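Local coordinates for orphan protein TM0875 (Thermotoga maritima, PDB 1O22) that is of unknown function but has a new fold and pairs with a second copy of itself, at residues K38-F41 and N42-V46; K134-R137 and N138-V141. All coordinates share one frame; numbering follows the deposited sequence. Where two conformers were deposited one is given.

How the contacts relate
Contact 1 closes helix 31-44 and contact 2 opens helix 137-152, so the two show opposite ends of a helix. Contact 1, its centre about 30 Å from the centre of the chain, is where backbone N-H groups and the hydroxyl of Thr44 bond to carbonyls of the last turn. In contact 2, its centre about 15 Å from that of the chain, side chains of Asn136 and Glu139 accept from backbone N-H groups. Both are mostly exposed with a buried side. The second subunit covers that side in contact 1, the strands of the chain's own sheet in contact 2. Their centres lie about 39 Å apart, and they do not touch.

Contact 1 (K38-F41 and N42-V46); sequences KEIF and NETGV
The Phe41 ring meets the chain end beyond it with its rim: the carbonyl carbon of Val46 lies in the ring plane at the edge, 3.8 Å from CD1. The Asn42 amide passes obliquely beside the ring, OD1 nearest CD2, the planes 48° apart. This is the C-terminal end of helix 31-44, closed by a glycine with positive phi and an ST turn. Phe41 CG stands anti to the backbone N (chi1 180°), which carries the ring alongside the departing Gly45-Val46 backbone. Gly45 N donates to Phe41 O at 2.9 Å, arriving well above the carbonyl plane, a bent finish to the helical bonding. Ile40 O takes two good bonds, one from Thr44 N, nearly in line with the C=O, and one from Thr44 OG1 at 2.7 Å, from above the carbonyl plane, besides a weak one from Glu43 N. The chi1 of 71° tucks this hydroxyl between its own backbone N and carbonyl carbon, where it can donate to Ile40 O and accept from Val46 N. Beside it, Ile40 CG2 lies 3.5 Å from Thr44 OG1, the two side chains pointing the same way. The second subunit covers this side, its Ile40 against Ile40 and its Leu33 against Thr44. A separate link is the salt bridge from Glu43 OE1 to Lys36 of that subunit. Val46 N completes the ST turn, donating to Thr44 OG1 at 3.2 Å.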
# COMPACT_ATOMS: atom_id res chain seq x y z
N LYS A 38 16.11 -11.56 17.10
CA LYS A 38 17.29 -10.81 17.47
C LYS A 38 18.60 -11.59 17.20
O LYS A 38 19.54 -11.04 16.64
CB LYS A 38 17.22 -10.33 18.92
CG LYS A 38 18.44 -9.47 19.31
CD LYS A 38 18.09 -8.42 20.38
CE LYS A 38 17.29 -7.27 19.78
NZ LYS A 38 17.94 -6.61 18.61
N GLU A 39 18.63 -12.87 17.55
CA GLU A 39 19.75 -13.73 17.20
C GLU A 39 20.04 -13.77 15.69
O GLU A 39 21.19 -13.68 15.28
CB GLU A 39 19.50 -15.15 17.72
CG GLU A 39 19.63 -15.26 19.25
CD GLU A 39 19.15 -16.60 19.81
OE1 GLU A 39 19.02 -16.70 21.05
OE2 GLU A 39 18.91 -17.54 19.01
N ILE A 40 18.99 -13.92 14.86
CA ILE A 40 19.16 -13.94 13.40
C ILE A 40 19.68 -12.61 12.87
O ILE A 40 20.53 -12.60 12.01
CB ILE A 40 17.84 -14.30 12.70
CG1 ILE A 40 17.45 -15.76 13.02
CG2 ILE A 40 17.97 -14.12 11.17
CD1 ILE A 40 16.05 -16.12 12.57
N PHE A 41 19.18 -11.50 13.40
CA PHE A 41 19.68 -10.16 13.07
C PHE A 41 21.14 -9.96 13.41
O PHE A 41 21.88 -9.34 12.62
CB PHE A 41 18.85 -9.07 13.75
CG PHE A 41 19.33 -7.67 13.45
CD1 PHE A 41 19.28 -7.16 12.15
CD2 PHE A 41 19.86 -6.89 14.45
CE1 PHE A 41 19.72 -5.88 11.87
CE2 PHE A 41 20.31 -5.59 14.17
CZ PHE A 41 20.24 -5.09 12.89
N ASN A 42 21.56 -10.47 14.56
CA ASN A 42 22.95 -10.28 15.00
C ASN A 42 23.94 -11.15 14.17
O ASN A 42 25.10 -10.81 14.04
CB ASN A 42 23.09 -10.60 16.50
CG ASN A 42 22.43 -9.54 17.42
OD1 ASN A 42 22.19 -8.40 17.03
ND2 ASN A 42 22.16 -9.93 18.65
N GLU A 43 23.45 -12.24 13.60
CA GLU A 43 24.28 -13.17 12.83
C GLU A 43 24.30 -12.80 11.32
O GLU A 43 25.38 -12.70 10.70
CB GLU A 43 23.72 -14.58 13.04
CG GLU A 43 24.38 -15.69 12.24
CD GLU A 43 23.95 -17.07 12.71
OE1 GLU A 43 22.91 -17.17 13.41
OE2 GLU A 43 24.66 -18.05 12.38
N THR A 44 23.11 -12.57 10.76
CA THR A 44 22.93 -12.31 9.31
C THR A 44 22.83 -10.82 8.93
O THR A 44 23.03 -10.44 7.76
CB THR A 44 21.68 -13.08 8.79
OG1 THR A 44 20.47 -12.51 9.29
CG2 THR A 44 21.65 -14.53 9.33
N GLY A 45 22.48 -9.98 9.89
CA GLY A 45 22.25 -8.58 9.62
C GLY A 45 20.88 -8.33 8.99
O GLY A 45 20.59 -7.23 8.54
N VAL A 46 20.05 -9.38 8.97
CA VAL A 46 18.73 -9.33 8.34
C VAL A 46 17.71 -9.36 9.43
O VAL A 46 17.70 -10.28 10.30
CB VAL A 46 18.49 -10.55 7.38
CG1 VAL A 46 17.08 -10.55 6.82
CG2 VAL A 46 19.46 -10.51 6.24

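Contact 2 (K134-R137 and N138-V141); sequences KKNR and NELV
Asn136 and Glu139 cross at about a right angle, their amide and carboxylate planes 48° apart, and each side chain reaches the other's backbone. Asn136 OD1 accepts from Glu139 N at 3.1 Å, the donor tilted from the carbonyl plane. In return Glu139 OE1 accepts a hydrogen bond from Asn136 N, also at 3.1 Å, on its anti side and 27° out of the carboxylate plane. The chi1 of Asn136, 63°, sets its CG between backbone N and carbonyl carbon, folding OD1 back over the first turn. The Lys135 chain crosses Glu139 at about a right angle, with CB 3.7 Å from Glu139 OE1. Its NZ stays 5.9 Å from Glu139 OE2, too distant for a salt bridge. Asn138 turns its amide almost perpendicular to that of Asn136 and is tied to Arg137 through a water, which donates to Asn138 OD1 at 2.5 Å and accepts from Arg137 NE at 3.3 Å, at the guanidinium edge. After a weak Leu140 N bond to Asn136 O, Val141 N bonds to Arg137 O at 2.9 Å, and Val141 CG2 lies against the same oxygen. Val141 rests on Ile21 and Phe161, and Leu140, in the conformer given, on Ile125 and Val127, seating the helix on the sheet. The reciprocal pair of side-chain-to-backbone bonds is a capping box, with Asn136 as N-cap of helix 137-152.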
# COMPACT_ATOMS: atom_id res chain seq x y z
N LYS A 134 -19.32 12.42 20.16
CA LYS A 134 -18.90 12.22 21.53
C LYS A 134 -18.09 10.94 21.66
O LYS A 134 -18.04 10.38 22.74
CB LYS A 134 -20.13 12.17 22.47
CG LYS A 134 -21.13 13.30 22.26
CD LYS A 134 -22.12 13.46 23.41
CE LYS A 134 -23.34 14.28 23.00
NZ LYS A 134 -24.26 14.59 24.13
N LYS A 135 -17.45 10.48 20.58
CA LYS A 135 -16.62 9.27 20.62
C LYS A 135 -15.10 9.55 20.66
O LYS A 135 -14.60 10.47 20.02
CB LYS A 135 -16.94 8.33 19.45
CG LYS A 135 -18.36 7.79 19.45
CD LYS A 135 -18.43 6.59 18.51
CE LYS A 135 -19.84 6.04 18.35
NZ LYS A 135 -19.84 4.96 17.29
N ASN A 136 -14.39 8.73 21.43
CA ASN A 136 -12.93 8.84 21.53
C ASN A 136 -12.24 7.81 20.62
O ASN A 136 -12.88 6.95 20.02
CB ASN A 136 -12.49 8.74 23.02
CG ASN A 136 -12.83 7.40 23.63
OD1 ASN A 136 -12.39 6.39 23.16
ND2 ASN A 136 -13.66 7.40 24.67
N ARG A 137 -10.94 7.94 20.49
CA ARG A 137 -10.16 7.01 19.67
C ARG A 137 -10.36 5.54 20.03
O ARG A 137 -10.44 4.69 19.13
CB ARG A 137 -8.69 7.36 19.75
CG ARG A 137 -7.85 6.85 18.62
CD ARG A 137 -6.40 7.15 18.81
NE ARG A 137 -5.85 6.26 19.80
CZ ARG A 137 -4.64 6.39 20.36
NH1 ARG A 137 -3.83 7.41 20.05
NH2 ARG A 137 -4.24 5.47 21.26
N ASN A 138 -10.47 5.24 21.33
CA ASN A 138 -10.64 3.86 21.83
C ASN A 138 -11.89 3.22 21.30
O ASN A 138 -11.85 2.07 20.87
CB ASN A 138 -10.79 3.79 23.36
CG ASN A 138 -9.55 4.20 24.10
OD1 ASN A 138 -8.63 4.82 23.53
ND2 ASN A 138 -9.49 3.86 25.40
N GLU A 139 -13.00 3.94 21.34
CA GLU A 139 -14.28 3.44 20.89
C GLU A 139 -14.28 3.15 19.39
O GLU A 139 -14.75 2.10 18.97
CB GLU A 139 -15.39 4.45 21.17
CG GLU A 139 -15.74 4.62 22.64
CD GLU A 139 -16.79 5.71 22.82
OE1 GLU A 139 -16.41 6.88 22.86
OE2 GLU A 139 -17.99 5.38 22.87
N LEU A 140 -13.72 4.06 18.61
CA LEU A 140 -13.56 3.87 17.17
C LEU A 140 -12.68 2.68 16.83
O LEU A 140 -13.04 1.86 15.99
CB LEU A 140 -12.99 5.12 16.48
CG LEU A 140 -13.93 6.20 15.95
CD1 LEU A 140 -14.43 5.79 14.59
CD2 LEU A 140 -15.08 6.46 16.93
N VAL A 141 -11.50 2.63 17.41
CA VAL A 141 -10.58 1.52 17.17
C VAL A 141 -11.23 0.19 17.56
O VAL A 141 -11.09 -0.78 16.82
CB VAL A 141 -9.23 1.71 17.87
CG1 VAL A 141 -8.35 0.45 17.74
CG2 VAL A 141 -8.47 2.91 17.24
O HOH W 1 -7.25 3.94 21.60